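Local coordinates for protein phospholyase (Arthrobacter aurescens, PDB 5G4I) that probably catalyses the pyridoxal-5'-phosphate-dependent breakdown of O-phosphoethanolamine to acetaldehyde, ammonia and phosphate, as a class III aminotransferase homologue, at residues A[347-352]-A[367-372]; A[139-144]-A[203-208]; A[262-267]-A[324-329]; A[115-120]-A[124-129]. All coordinates share one frame; numbering follows the deposited sequence.

How the contacts relate
Followed from the N terminus, the contacts come in the order 4, 2, 3, 1. Each closes before the next opens, so none nest and none cross. Contact 4 closes a tight turn between strand 113-117 and helix 120-135, at the cofactor phosphate. Contact 2 closes a longer loop and lays helix 187-207 on strand 140-143. Both reach the same seven-stranded sheet, contact 4 at strand 113-117, one of its two outermost strands within the chain. Contact 3 ties the loop between strands 247-251 and 276-279 to helix 316-331. Helix 334-355 comes next, and contact 1 packs it on strand 368-373 of the second sheet. Contacts 1 and 4 lie on opposite sides of the chain's centre.

Contact 1 of 4, residues A[347-352]-A[367-372]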
loop_
_atom_site.group_PDB
_atom_site.type_symbol
_atom_site.label_atom_id
_atom_site.label_comp_id
_atom_site.label_asym_id
_atom_site.label_seq_id
_atom_site.Cartn_x
_atom_site.Cartn_y
_atom_site.Cartn_z
ATOM N N LYS A 347 31.331 -4.560 -21.656
ATOM C CA LYS A 347 32.397 -4.479 -22.693
ATOM C C LYS A 347 31.944 -3.653 -23.893
ATOM O O LYS A 347 32.711 -2.769 -24.366
ATOM C CB LYS A 347 32.849 -5.885 -23.083
ATOM C CG LYS A 347 33.605 -6.563 -21.938
ATOM N N ARG A 348 30.737 -3.888 -24.346
ATOM C CA ARG A 348 30.244 -3.092 -25.490
ATOM C C ARG A 348 30.114 -1.619 -25.170
ATOM O O ARG A 348 30.473 -0.725 -26.006
ATOM C CB ARG A 348 28.923 -3.583 -26.028
ATOM C CG ARG A 348 28.380 -2.738 -27.171
ATOM C CD ARG A 348 29.077 -3.033 -28.490
ATOM N NE ARG A 348 28.313 -4.206 -28.837
ATOM C CZ ARG A 348 27.273 -4.240 -29.686
ATOM N NH1 ARG A 348 26.962 -3.208 -30.454
ATOM N NH2 ARG A 348 26.604 -5.314 -29.727
ATOM N N LEU A 349 29.532 -1.269 -23.991
ATOM C CA LEU A 349 29.398 0.131 -23.603
ATOM C C LEU A 349 30.801 0.791 -23.378
ATOM O O LEU A 349 30.912 1.972 -23.673
ATOM C CB LEU A 349 28.517 0.255 -22.310
ATOM C CG LEU A 349 27.063 -0.066 -22.464
ATOM C CD1 LEU A 349 26.372 -0.055 -21.110
ATOM C CD2 LEU A 349 26.351 0.972 -23.362
ATOM N N GLU A 350 31.805 0.082 -22.816
ATOM C CA GLU A 350 33.198 0.637 -22.743
ATOM C C GLU A 350 33.756 0.993 -24.176
ATOM O O GLU A 350 34.381 2.069 -24.358
ATOM C CB GLU A 350 34.089 -0.298 -22.014
ATOM C CG GLU A 350 33.726 -0.246 -20.557
ATOM C CD GLU A 350 34.405 -1.246 -19.682
ATOM O OE1 GLU A 350 34.921 -2.238 -20.234
ATOM O OE2 GLU A 350 34.353 -1.030 -18.404
ATOM N N ASN A 351 33.481 0.161 -25.163
ATOM C CA ASN A 351 33.881 0.475 -26.565
ATOM C C ASN A 351 33.181 1.719 -27.059
ATOM O O ASN A 351 33.836 2.629 -27.628
ATOM C CB ASN A 351 33.641 -0.717 -27.503
ATOM C CG ASN A 351 34.681 -1.839 -27.341
ATOM O OD1 ASN A 351 35.682 -1.681 -26.684
ATOM N ND2 ASN A 351 34.386 -2.985 -27.900
ATOM N N ILE A 352 31.881 1.830 -26.811
ATOM C CA ILE A 352 31.102 3.034 -27.183
ATOM C C ILE A 352 31.661 4.254 -26.492
ATOM O O ILE A 352 31.802 5.323 -27.161
ATOM C CB ILE A 352 29.579 2.768 -26.865
ATOM C CG1 ILE A 352 29.023 1.694 -27.779
ATOM C CG2 ILE A 352 28.789 4.070 -27.013
ATOM C CD1 ILE A 352 27.711 0.998 -27.461
ATOM N N LEU A 367 21.815 -6.399 -15.264
ATOM C CA LEU A 367 20.846 -5.799 -16.235
ATOM C C LEU A 367 20.346 -4.409 -15.745
ATOM O O LEU A 367 19.225 -3.985 -16.084
ATOM C CB LEU A 367 19.715 -6.755 -16.633
ATOM C CG LEU A 367 20.131 -7.937 -17.468
ATOM C CD1 LEU A 367 18.998 -8.850 -17.772
ATOM C CD2 LEU A 367 20.726 -7.417 -18.806
ATOM N N PHE A 368 21.180 -3.665 -15.015
ATOM C CA PHE A 368 20.925 -2.233 -14.698
ATOM C C PHE A 368 22.177 -1.477 -15.114
ATOM O O PHE A 368 23.189 -1.449 -14.416
ATOM C CB PHE A 368 20.535 -2.001 -13.218
ATOM C CG PHE A 368 19.743 -0.774 -12.964
ATOM C CD1 PHE A 368 19.957 0.432 -13.676
ATOM C CD2 PHE A 368 18.705 -0.769 -12.023
ATOM C CE1 PHE A 368 19.222 1.610 -13.378
ATOM C CE2 PHE A 368 18.021 0.396 -11.770
ATOM C CZ PHE A 368 18.223 1.571 -12.478
ATOM N N PHE A 369 22.109 -0.861 -16.309
ATOM C CA PHE A 369 23.314 -0.166 -16.883
ATOM C C PHE A 369 22.960 1.231 -17.270
ATOM O O PHE A 369 21.815 1.617 -17.552
ATOM C CB PHE A 369 23.964 -0.904 -18.115
ATOM C CG PHE A 369 25.073 -1.887 -17.770
ATOM C CD1 PHE A 369 26.395 -1.483 -17.621
ATOM C CD2 PHE A 369 24.771 -3.252 -17.622
ATOM C CE1 PHE A 369 27.349 -2.321 -17.276
ATOM C CE2 PHE A 369 25.803 -4.163 -17.284
ATOM C CZ PHE A 369 27.021 -3.721 -17.176
ATOM N N GLY A 370 23.999 2.066 -17.325
ATOM C CA GLY A 370 23.855 3.434 -17.808
ATOM C C GLY A 370 25.167 4.022 -18.321
ATOM O O GLY A 370 26.236 3.497 -18.125
ATOM N N ILE A 371 25.009 5.152 -19.006
ATOM C CA ILE A 371 26.174 5.989 -19.447
ATOM C C ILE A 371 25.808 7.484 -19.246
ATOM O O ILE A 371 24.691 7.900 -19.549
ATOM C CB ILE A 371 26.529 5.716 -20.956
ATOM C CG1 ILE A 371 25.303 5.718 -21.884
ATOM C CG2 ILE A 371 27.335 4.420 -21.043
ATOM C CD1 ILE A 371 25.648 5.740 -23.398
ATOM N N ASP A 372 26.562 8.211 -18.987
ATOM C CA ASP A 372 26.612 9.680 -18.772
ATOM C C ASP A 372 26.769 10.351 -20.112
ATOM O O ASP A 372 27.666 9.941 -20.871
ATOM C CB ASP A 372 27.975 10.201 -18.263
ATOM C CG ASP A 372 28.362 9.911 -16.964
ATOM O OD1 ASP A 372 27.655 9.519 -16.132
ATOM O OD2 ASP A 372 29.508 9.542 -16.925
#
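Leu349 reaches from its helix to two alternate residues of a strand, Phe369 and Ile371. Its CD1 methyl meets Phe369 where the ring joins the chain. Leu349 CD1 lies 3.8 Å from Phe369 CD1 and 3.9 Å from Phe369 CB. The methyl comes at the ring obliquely. Phe369 is modelled in two conformers, so the exact fit at the ring holds for one of them. The other branch makes a looser contact, with Leu349 CD2 4.3 Å from Ile371 CG2. One methyl thus goes to each of Phe369 and Ile371, the two residues flanking Gly370. Leu349 CG stands anti to its own carbonyl carbon (chi1 -69°), and from there the two methyls part toward the two strand residues.

The next shell fixes both partners. Strand 368-373 lies between strands 410-413 and 359-365. Phe369 and Ile371 bond through their backbones to Met413 and Leu411, whereas Gly370 and Asp372 bond to Arg363 and Gly360. Asp372 also forms a salt bridge with Arg363. Leu349 also touches Met413 on strand 410-413 and Leu428 on helix 421-436. Phe369 touches Ile345 and Arg346, one turn earlier on helix 334-355. The contact therefore joins this helix to one face of the second sheet, in the C-terminal part of the chain, away from the cofactor.

No hydrogen bond links the two segments. All three touching residues are buried, and what joins them is apolar, so this part of the helix is probably held by close fit and exclusion of water.

Contact 2 of 4, residues A[139-144]-A[203-208]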
loop_
_atom_site.group_PDB
_atom_site.type_symbol
_atom_site.label_atom_id
_atom_site.label_comp_id
_atom_site.label_asym_id
_atom_site.label_seq_id
_atom_site.Cartn_x
_atom_site.Cartn_y
_atom_site.Cartn_z
ATOM N N GLY A 139 16.610 10.169 14.065
ATOM C CA GLY A 139 17.432 10.644 12.979
ATOM C C GLY A 139 17.576 9.701 11.769
ATOM O O GLY A 139 17.680 8.480 11.964
ATOM N N VAL A 140 17.492 10.295 10.560
ATOM C CA VAL A 140 17.611 9.532 9.307
ATOM C C VAL A 140 18.771 10.031 8.481
ATOM O O VAL A 140 18.868 11.249 8.154
ATOM C CB VAL A 140 16.286 9.605 8.513
ATOM C CG1 VAL A 140 16.431 8.927 7.125
ATOM C CG2 VAL A 140 15.137 9.019 9.289
ATOM N N LEU A 141 19.666 9.133 8.024
ATOM C CA LEU A 141 20.698 9.416 7.016
ATOM C C LEU A 141 20.256 8.844 5.667
ATOM O O LEU A 141 19.939 7.637 5.601
ATOM C CB LEU A 141 22.029 8.754 7.446
ATOM C CG LEU A 141 22.682 9.268 8.746
ATOM C CD1 LEU A 141 23.892 8.401 9.069
ATOM C CD2 LEU A 141 23.105 10.690 8.703
ATOM N N VAL A 142 20.197 9.700 4.665
ATOM C CA VAL A 142 19.855 9.313 3.305
ATOM C C VAL A 142 20.836 9.961 2.336
ATOM O O VAL A 142 21.569 10.935 2.710
ATOM C CB VAL A 142 18.436 9.708 2.834
ATOM C CG1 VAL A 142 17.387 8.755 3.372
ATOM C CG2 VAL A 142 18.141 11.198 3.130
ATOM N N SER A 143 20.896 9.575 1.031
ATOM C CA SER A 143 21.662 10.346 0.078
ATOM C C SER A 143 20.980 11.687 -0.269
ATOM O O SER A 143 19.754 11.823 -0.103
ATOM C CB SER A 143 21.845 9.553 -1.249
ATOM O OG SER A 143 20.916 9.934 -2.194
ATOM N N ASP A 144 21.788 12.625 -0.771
ATOM C CA ASP A 144 21.308 13.924 -1.241
ATOM C C ASP A 144 20.641 13.922 -2.593
ATOM O O ASP A 144 20.225 15.008 -3.034
ATOM C CB ASP A 144 22.407 14.976 -1.185
ATOM C CG ASP A 144 23.470 14.803 -2.203
ATOM O OD1 ASP A 144 23.478 13.918 -3.083
ATOM O OD2 ASP A 144 24.491 15.592 -2.034
ATOM N N ALA A 203 27.070 13.487 14.389
ATOM C CA ALA A 203 27.272 14.390 15.543
ATOM C C ALA A 203 26.176 15.457 15.545
ATOM O O ALA A 203 25.722 15.861 16.656
ATOM C CB ALA A 203 28.653 14.975 15.511
ATOM N N SER A 204 25.795 15.991 14.363
ATOM C CA SER A 204 24.800 17.076 14.219
ATOM C C SER A 204 23.428 16.567 14.680
ATOM O O SER A 204 22.675 17.234 15.403
ATOM C CB SER A 204 24.771 17.555 12.796
ATOM O OG SER A 204 23.762 18.561 12.595
ATOM N N LEU A 205 23.018 15.344 14.251
ATOM C CA LEU A 205 21.789 14.673 14.682
ATOM C C LEU A 205 21.714 14.499 16.188
ATOM O O LEU A 205 20.634 14.653 16.804
ATOM C CB LEU A 205 21.536 13.324 13.962
ATOM C CG LEU A 205 21.135 13.445 12.483
ATOM C CD1 LEU A 205 21.216 12.083 11.826
ATOM C CD2 LEU A 205 19.737 14.041 12.376
ATOM N N GLN A 206 22.849 14.113 16.773
ATOM C CA GLN A 206 22.925 13.887 18.234
ATOM C C GLN A 206 22.765 15.233 19.006
ATOM O O GLN A 206 22.012 15.286 19.980
ATOM C CB GLN A 206 24.194 13.121 18.600
ATOM C CG GLN A 206 24.192 11.686 18.076
ATOM C CD GLN A 206 25.502 10.974 18.099
ATOM O OE1 GLN A 206 26.581 11.609 18.078
ATOM N NE2 GLN A 206 25.451 9.661 18.089
ATOM N N ALA A 207 23.477 16.239 18.543
ATOM C CA ALA A 207 23.425 17.602 19.230
ATOM C C ALA A 207 22.007 18.116 19.205
ATOM O O ALA A 207 21.567 18.774 20.189
ATOM C CB ALA A 207 24.382 18.580 18.603
ATOM N N ALA A 208 21.284 17.925 18.091
ATOM C CA ALA A 208 19.894 18.400 17.971
ATOM C C ALA A 208 18.849 17.548 18.702
ATOM O O ALA A 208 17.662 17.896 18.653
ATOM C CB ALA A 208 19.574 18.589 16.504
#
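Within 203-208, Leu205 makes the contact, at Gly139, Val140 and Leu141. Ala203 lies near the end of helix 187-207, and its carbonyl O accepts from Ala207 N. Ser204 follows, and its OG is hydrogen-bonded to Arg172 on strand 171-174. Leu205 comes next and points at the strand. With chi1 at -71°, CG stands anti to the carbonyl carbon, and the two methyls are set out over the start of the strand. Leu205 CD1 lies 3.9 Å from Leu141 CD2, and the two side chains run obliquely past each other. The same methyl, Leu205 CD1, is 4.3 Å from Val140 N. Leu205 CD2 sits over bare backbone, 4.1 Å from Gly139 CA. The helix ends at Ala207, while Ala208 N still bonds to Ser204 O.

Strand 140-143 lies between the parallel strands 171-174 and 214-217. Helix 187-207 links those two in the chain, so it forms a beta-alpha-beta crossover that passes over the strand between them. Leu141 also touches Ala201 and Ile202 of this helix, and Leu205 touches Arg172. The CB of Val140 points away from the helix.

No polar bond is made between the two segments. Backbone bonds to both neighbouring strands hold strand 140-143, Leu141 with Val214 and Val140 with Arg172. The helix adds a leucine that covers the start of the strand with methyl groups alone.

Contact 3 of 4, residues A[262-267]-A[324-329]; sequences SGMWGY and AVLRYM
Met264 meets Met329 and Leu326 of helix 316-331 over a long reach. The nearest CA atoms, those of Met264 and Met329, are 11.1 Å apart. In the loop, Ser262 comes first, and its OG is hydrogen-bonded to Arg365. Gly263 leads to Met264, which carries the whole contact. Its CG stands opposite its own backbone N (chi1 -168°), and the chain bends at chi2 (70°). Met264 SD then lies 3.9 Å from Met329 CE, where the two side chains reach toward each other tip to tip. Met264 CE touches Leu326 CD2 at 3.9 Å, with the chains crossing at about a right angle. Trp265 follows, with Met264 CG lying 3.4 Å above one face of its ring, toward the rim. That ring is held by a bond from NE1 to Lys106 O and by stacking on Phe107. Gly266 and Tyr267 end the segment, both donating their N-H to Glu252.

The loop after strand 247-251 thus joins helix 316-331 through thioether and methyl groups. With no hydrogen bond across it, this buried contact probably depends on the fit of flexible methionine side chains and on keeping water away.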
loop_
_atom_site.group_PDB
_atom_site.type_symbol
_atom_site.label_atom_id
_atom_site.label_comp_id
_atom_site.label_asym_id
_atom_site.label_seq_id
_atom_site.Cartn_x
_atom_site.Cartn_y
_atom_site.Cartn_z
ATOM N N SER A 262 25.201 -10.576 -9.882
ATOM C CA SER A 262 26.207 -11.151 -9.015
ATOM C C SER A 262 25.705 -11.619 -7.683
ATOM O O SER A 262 26.476 -12.239 -6.929
ATOM C CB SER A 262 27.367 -10.169 -8.863
ATOM O OG SER A 262 26.961 -8.879 -8.416
ATOM N N GLY A 263 24.448 -11.289 -7.338
ATOM C CA GLY A 263 23.794 -11.779 -6.096
ATOM C C GLY A 263 22.263 -11.544 -6.203
ATOM O O GLY A 263 21.866 -10.716 -7.053
ATOM N N MET A 264 21.476 -12.187 -5.355
ATOM C CA MET A 264 20.050 -11.920 -5.316
ATOM C C MET A 264 19.753 -10.468 -4.913
ATOM O O MET A 264 18.801 -9.815 -5.483
ATOM C CB MET A 264 19.330 -12.905 -4.379
ATOM C CG MET A 264 17.873 -12.841 -4.547
ATOM S SD MET A 264 17.237 -13.534 -6.196
ATOM C CE MET A 264 15.570 -13.674 -5.531
ATOM N N TRP A 265 20.555 -9.900 -3.998
ATOM C CA TRP A 265 20.275 -8.584 -3.379
ATOM C C TRP A 265 21.446 -7.671 -3.624
ATOM O O TRP A 265 22.628 -8.083 -3.526
ATOM C CB TRP A 265 20.023 -8.749 -1.850
ATOM C CG TRP A 265 18.924 -9.814 -1.590
ATOM C CD1 TRP A 265 19.104 -11.070 -1.079
ATOM C CD2 TRP A 265 17.572 -9.802 -2.036
ATOM N NE1 TRP A 265 17.972 -11.815 -1.108
ATOM C CE2 TRP A 265 17.001 -11.041 -1.737
ATOM C CE3 TRP A 265 16.757 -8.796 -2.652
ATOM C CZ2 TRP A 265 15.655 -11.356 -2.042
ATOM C CZ3 TRP A 265 15.430 -9.111 -2.922
ATOM C CH2 TRP A 265 14.896 -10.372 -2.647
ATOM N N GLY A 266 21.161 -6.429 -4.000
ATOM C CA GLY A 266 22.204 -5.425 -4.175
ATOM C C GLY A 266 23.107 -5.181 -2.996
ATOM O O GLY A 266 24.316 -4.832 -3.232
ATOM N N TYR A 267 22.613 -5.325 -1.760
ATOM C CA TYR A 267 23.534 -5.060 -0.591
ATOM C C TYR A 267 24.733 -5.949 -0.608
ATOM O O TYR A 267 25.757 -5.666 0.026
ATOM C CB TYR A 267 22.803 -5.085 0.733
ATOM C CG TYR A 267 22.367 -6.475 1.243
ATOM C CD1 TYR A 267 23.268 -7.361 1.854
ATOM C CD2 TYR A 267 21.017 -6.937 1.129
ATOM C CE1 TYR A 267 22.875 -8.577 2.346
ATOM C CE2 TYR A 267 20.670 -8.187 1.586
ATOM C CZ TYR A 267 21.617 -8.994 2.176
ATOM O OH TYR A 267 21.233 -10.266 2.705
ATOM N N ALA A 324 5.069 -17.752 -8.067
ATOM C CA ALA A 324 5.296 -17.982 -9.523
ATOM C C ALA A 324 6.421 -17.198 -10.120
ATOM O O ALA A 324 7.187 -17.700 -11.005
ATOM C CB ALA A 324 3.998 -17.753 -10.280
ATOM N N VAL A 325 6.640 -15.982 -9.614
ATOM C CA VAL A 325 7.809 -15.165 -10.040
ATOM C C VAL A 325 9.126 -15.851 -9.652
ATOM O O VAL A 325 10.060 -15.975 -10.490
ATOM C CB VAL A 325 7.748 -13.703 -9.523
ATOM C CG1 VAL A 325 9.063 -12.956 -9.759
ATOM C CG2 VAL A 325 6.579 -13.013 -10.245
ATOM N N LEU A 326 9.231 -16.282 -8.359
ATOM C CA LEU A 326 10.444 -16.939 -7.931
ATOM C C LEU A 326 10.678 -18.270 -8.631
ATOM O O LEU A 326 11.807 -18.569 -9.061
ATOM C CB LEU A 326 10.434 -17.165 -6.405
ATOM C CG LEU A 326 10.638 -15.970 -5.455
ATOM C CD1 LEU A 326 10.413 -16.382 -3.970
ATOM C CD2 LEU A 326 11.982 -15.309 -5.679
ATOM N N ARG A 327 9.598 -19.047 -8.823
ATOM C CA ARG A 327 9.737 -20.352 -9.497
ATOM C C ARG A 327 10.248 -20.149 -10.952
ATOM O O ARG A 327 11.107 -20.887 -11.454
ATOM C CB ARG A 327 8.453 -21.176 -9.461
ATOM C CG ARG A 327 8.644 -22.440 -10.300
ATOM N N TYR A 328 9.659 -19.185 -11.694
ATOM C CA TYR A 328 10.054 -18.931 -13.051
ATOM C C TYR A 328 11.449 -18.443 -13.192
ATOM O O TYR A 328 12.275 -18.954 -14.013
ATOM C CB TYR A 328 9.051 -17.973 -13.780
ATOM C CG TYR A 328 9.257 -17.866 -15.247
ATOM C CD1 TYR A 328 10.168 -16.941 -15.817
ATOM C CD2 TYR A 328 8.482 -18.670 -16.116
ATOM C CE1 TYR A 328 10.356 -16.905 -17.186
ATOM C CE2 TYR A 328 8.694 -18.615 -17.488
ATOM C CZ TYR A 328 9.612 -17.729 -17.981
ATOM O OH TYR A 328 9.847 -17.615 -19.392
ATOM N N MET A 329 11.846 -17.493 -12.313
ATOM C CA MET A 329 13.236 -17.019 -12.403
ATOM C C MET A 329 14.268 -18.139 -12.085
ATOM O O MET A 329 15.361 -18.157 -12.686
ATOM C CB MET A 329 13.497 -15.634 -11.589
ATOM C CG MET A 329 13.563 -15.809 -10.159
ATOM S SD MET A 329 14.118 -14.127 -9.471
ATOM C CE MET A 329 15.864 -14.180 -9.764
#

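Contact 4 of 4, residues A[115-120]-A[124-129]; sequences FLTNSG and NELALR. With PLP (pyridoxal-5'-phosphate), chain C.
Gly120 and Asn124 meet in the first turn of helix 120-135. In the fold type I architecture of class III aminotransferases, the turn from strand 113-117 into this helix binds the cofactor phosphate. Asn124 N donates to Gly120 O over 2.9 Å, nearly straight at 169°, as the i to i+4 bond of the helix.

The Asn124 side chain runs on from there toward the cofactor. Asn124 CB lies 3.8 Å from Gly120 O, and CG is anti to the carbonyl carbon (chi1 -79°). The amide then divides its work. OD1 is hydrogen-bonded to Thr278 OG1, while ND2 donates to His148 O and to Asp251 OD2. Those bonds fix the rotation of the amide, and Asn124 ND2 comes to rest 3.8 Å from PLP C6, in the pyridine ring.

At the phosphate end, Ser119 is the N-cap, its OG bonded to Glu122 N. Thr117 OG1 braces the turn with a bond of 3.0 Å to Ser119 O, tilted from the carbonyl plane. The start of the helix faces the phosphate, which would probably be stabilised by the helix dipole. The cofactor is also hydrogen-bonded to Ser121 OG, to Gln254 NE2 and to Thr311 OG1 of the second subunit.

Farther along, strand and helix pack through Leu126. Leu126 CD2 lies 3.6 Å from Phe115 CB, and the side chains cross at about a right angle. The same methyl, Leu126 CD2, is 4.4 Å from Thr117 CG2. At the start of the helix, Gly120 N donates to PLP O2P at 3.2 Å, with a bent N-H...O angle of 143°.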
loop_
_atom_site.group_PDB
_atom_site.type_symbol
_atom_site.label_atom_id
_atom_site.label_comp_id
_atom_site.label_asym_id
_atom_site.label_seq_id
_atom_site.Cartn_x
_atom_site.Cartn_y
_atom_site.Cartn_z
ATOM N N PHE A 115 7.592 -9.390 7.181
ATOM C CA PHE A 115 6.302 -8.678 7.159
ATOM C C PHE A 115 5.951 -8.459 5.658
ATOM O O PHE A 115 6.734 -7.796 4.927
ATOM C CB PHE A 115 6.392 -7.298 7.800
ATOM C CG PHE A 115 6.739 -7.251 9.284
ATOM C CD1 PHE A 115 8.035 -7.185 9.705
ATOM C CD2 PHE A 115 5.720 -7.213 10.212
ATOM C CE1 PHE A 115 8.320 -7.096 11.110
ATOM C CE2 PHE A 115 5.974 -7.139 11.579
ATOM C CZ PHE A 115 7.294 -7.091 12.014
ATOM N N LEU A 116 4.802 -8.905 5.218
ATOM C CA LEU A 116 4.389 -8.611 3.843
ATOM C C LEU A 116 3.574 -7.267 3.817
ATOM O O LEU A 116 2.917 -6.885 4.806
ATOM C CB LEU A 116 3.533 -9.780 3.312
ATOM C CG LEU A 116 4.363 -10.989 2.899
ATOM C CD1 LEU A 116 3.546 -12.286 2.828
ATOM C CD2 LEU A 116 5.056 -10.791 1.549
ATOM N N THR A 117 3.615 -6.600 2.633
ATOM C CA THR A 117 2.891 -5.358 2.398
ATOM C C THR A 117 2.344 -5.415 0.957
ATOM O O THR A 117 2.481 -6.445 0.268
ATOM C CB THR A 117 3.772 -4.084 2.588
ATOM O OG1 THR A 117 4.692 -4.003 1.475
ATOM C CG2 THR A 117 4.468 -4.040 3.955
ATOM N N ASN A 118 1.752 -4.288 0.481
ATOM C CA ASN A 118 1.178 -4.247 -0.888
ATOM C C ASN A 118 1.993 -3.319 -1.856
ATOM O O ASN A 118 1.574 -3.061 -2.980
ATOM C CB ASN A 118 -0.290 -3.859 -0.853
ATOM C CG ASN A 118 -1.084 -4.633 0.168
ATOM O OD1 ASN A 118 -1.452 -4.051 1.268
ATOM N ND2 ASN A 118 -1.274 -5.873 -0.028
ATOM N N SER A 119 3.057 -2.680 -1.346
ATOM C CA SER A 119 3.830 -1.695 -2.161
ATOM C C SER A 119 5.232 -1.471 -1.544
ATOM O O SER A 119 5.439 -1.709 -0.324
ATOM C CB SER A 119 3.118 -0.361 -2.302
ATOM O OG SER A 119 3.098 0.369 -1.066
ATOM N N GLY A 120 6.150 -0.946 -2.333
ATOM C CA GLY A 120 7.479 -0.518 -1.788
ATOM C C GLY A 120 7.318 0.578 -0.792
ATOM O O GLY A 120 8.062 0.599 0.255
ATOM N N ASN A 124 8.870 0.535 3.073
ATOM C CA ASN A 124 9.811 1.499 3.668
ATOM C C ASN A 124 9.139 2.266 4.816
ATOM O O ASN A 124 9.836 2.542 5.838
ATOM C CB ASN A 124 10.373 2.483 2.618
ATOM C CG ASN A 124 11.477 1.905 1.768
ATOM O OD1 ASN A 124 12.305 1.135 2.281
ATOM N ND2 ASN A 124 11.585 2.341 0.534
ATOM N N GLU A 125 7.859 2.620 4.759
ATOM C CA GLU A 125 7.154 3.217 5.902
ATOM C C GLU A 125 7.261 2.319 7.091
ATOM O O GLU A 125 7.577 2.807 8.223
ATOM C CB GLU A 125 5.659 3.427 5.523
ATOM C CG GLU A 125 4.829 4.025 6.633
ATOM C CD GLU A 125 5.022 5.479 6.895
ATOM O OE1 GLU A 125 5.743 6.171 6.159
ATOM O OE2 GLU A 125 4.415 5.987 7.903
ATOM N N LEU A 126 6.974 1.023 6.943
ATOM C CA LEU A 126 7.041 0.064 8.085
ATOM C C LEU A 126 8.457 -0.086 8.590
ATOM O O LEU A 126 8.656 -0.121 9.847
ATOM C CB LEU A 126 6.416 -1.281 7.674
ATOM C CG LEU A 126 6.481 -2.395 8.703
ATOM C CD1 LEU A 126 5.742 -2.042 9.964
ATOM C CD2 LEU A 126 5.886 -3.698 8.080
ATOM N N ALA A 127 9.427 -0.224 7.701
ATOM C CA ALA A 127 10.825 -0.339 8.183
ATOM C C ALA A 127 11.242 0.860 9.012
ATOM O O ALA A 127 11.942 0.664 10.052
ATOM C CB ALA A 127 11.786 -0.591 7.025
ATOM N N LEU A 128 10.916 2.100 8.591
ATOM C CA LEU A 128 11.297 3.308 9.396
ATOM C C LEU A 128 10.606 3.233 10.759
ATOM O O LEU A 128 11.155 3.677 11.795
ATOM C CB LEU A 128 10.953 4.617 8.636
ATOM C CG LEU A 128 11.790 4.961 7.412
ATOM C CD1 LEU A 128 11.222 6.218 6.842
ATOM C CD2 LEU A 128 13.235 5.194 7.825
ATOM N N ARG A 129 9.337 2.769 10.784
ATOM C CA ARG A 129 8.556 2.644 12.030
ATOM C C ARG A 129 9.151 1.637 12.988
ATOM O O ARG A 129 9.324 1.915 14.250
ATOM C CB ARG A 129 7.071 2.404 11.661
ATOM C CG ARG A 129 6.109 2.426 12.912
ATOM C CD ARG A 129 4.634 2.234 12.491
ATOM N NE ARG A 129 3.807 2.137 13.725
ATOM C CZ ARG A 129 2.709 1.399 13.881
ATOM N NH1 ARG A 129 2.127 0.809 12.854
ATOM N NH2 ARG A 129 2.119 1.311 15.073
HETATM N N1 PLP C . 12.167 2.859 -3.250
HETATM C C2 PLP C . 12.752 2.716 -4.464
HETATM C C2A PLP C . 14.248 2.568 -4.563
HETATM C C3 PLP C . 11.924 2.704 -5.695
HETATM O O3 PLP C . 12.489 2.561 -6.926
HETATM C C4 PLP C . 10.460 2.855 -5.535
HETATM C C4A PLP C . 9.551 2.855 -6.703
HETATM C C5 PLP C . 9.945 3.003 -4.152
HETATM C C6 PLP C . 10.840 2.996 -3.085
HETATM C C5A PLP C . 8.462 3.161 -3.903
HETATM O O4P PLP C . 7.755 2.108 -4.554
HETATM P P PLP C . 6.152 2.167 -4.696
HETATM O O1P PLP C . 5.923 3.130 -5.836
HETATM O O2P PLP C . 5.760 0.740 -4.997
HETATM O O3P PLP C . 5.686 2.670 -3.351
#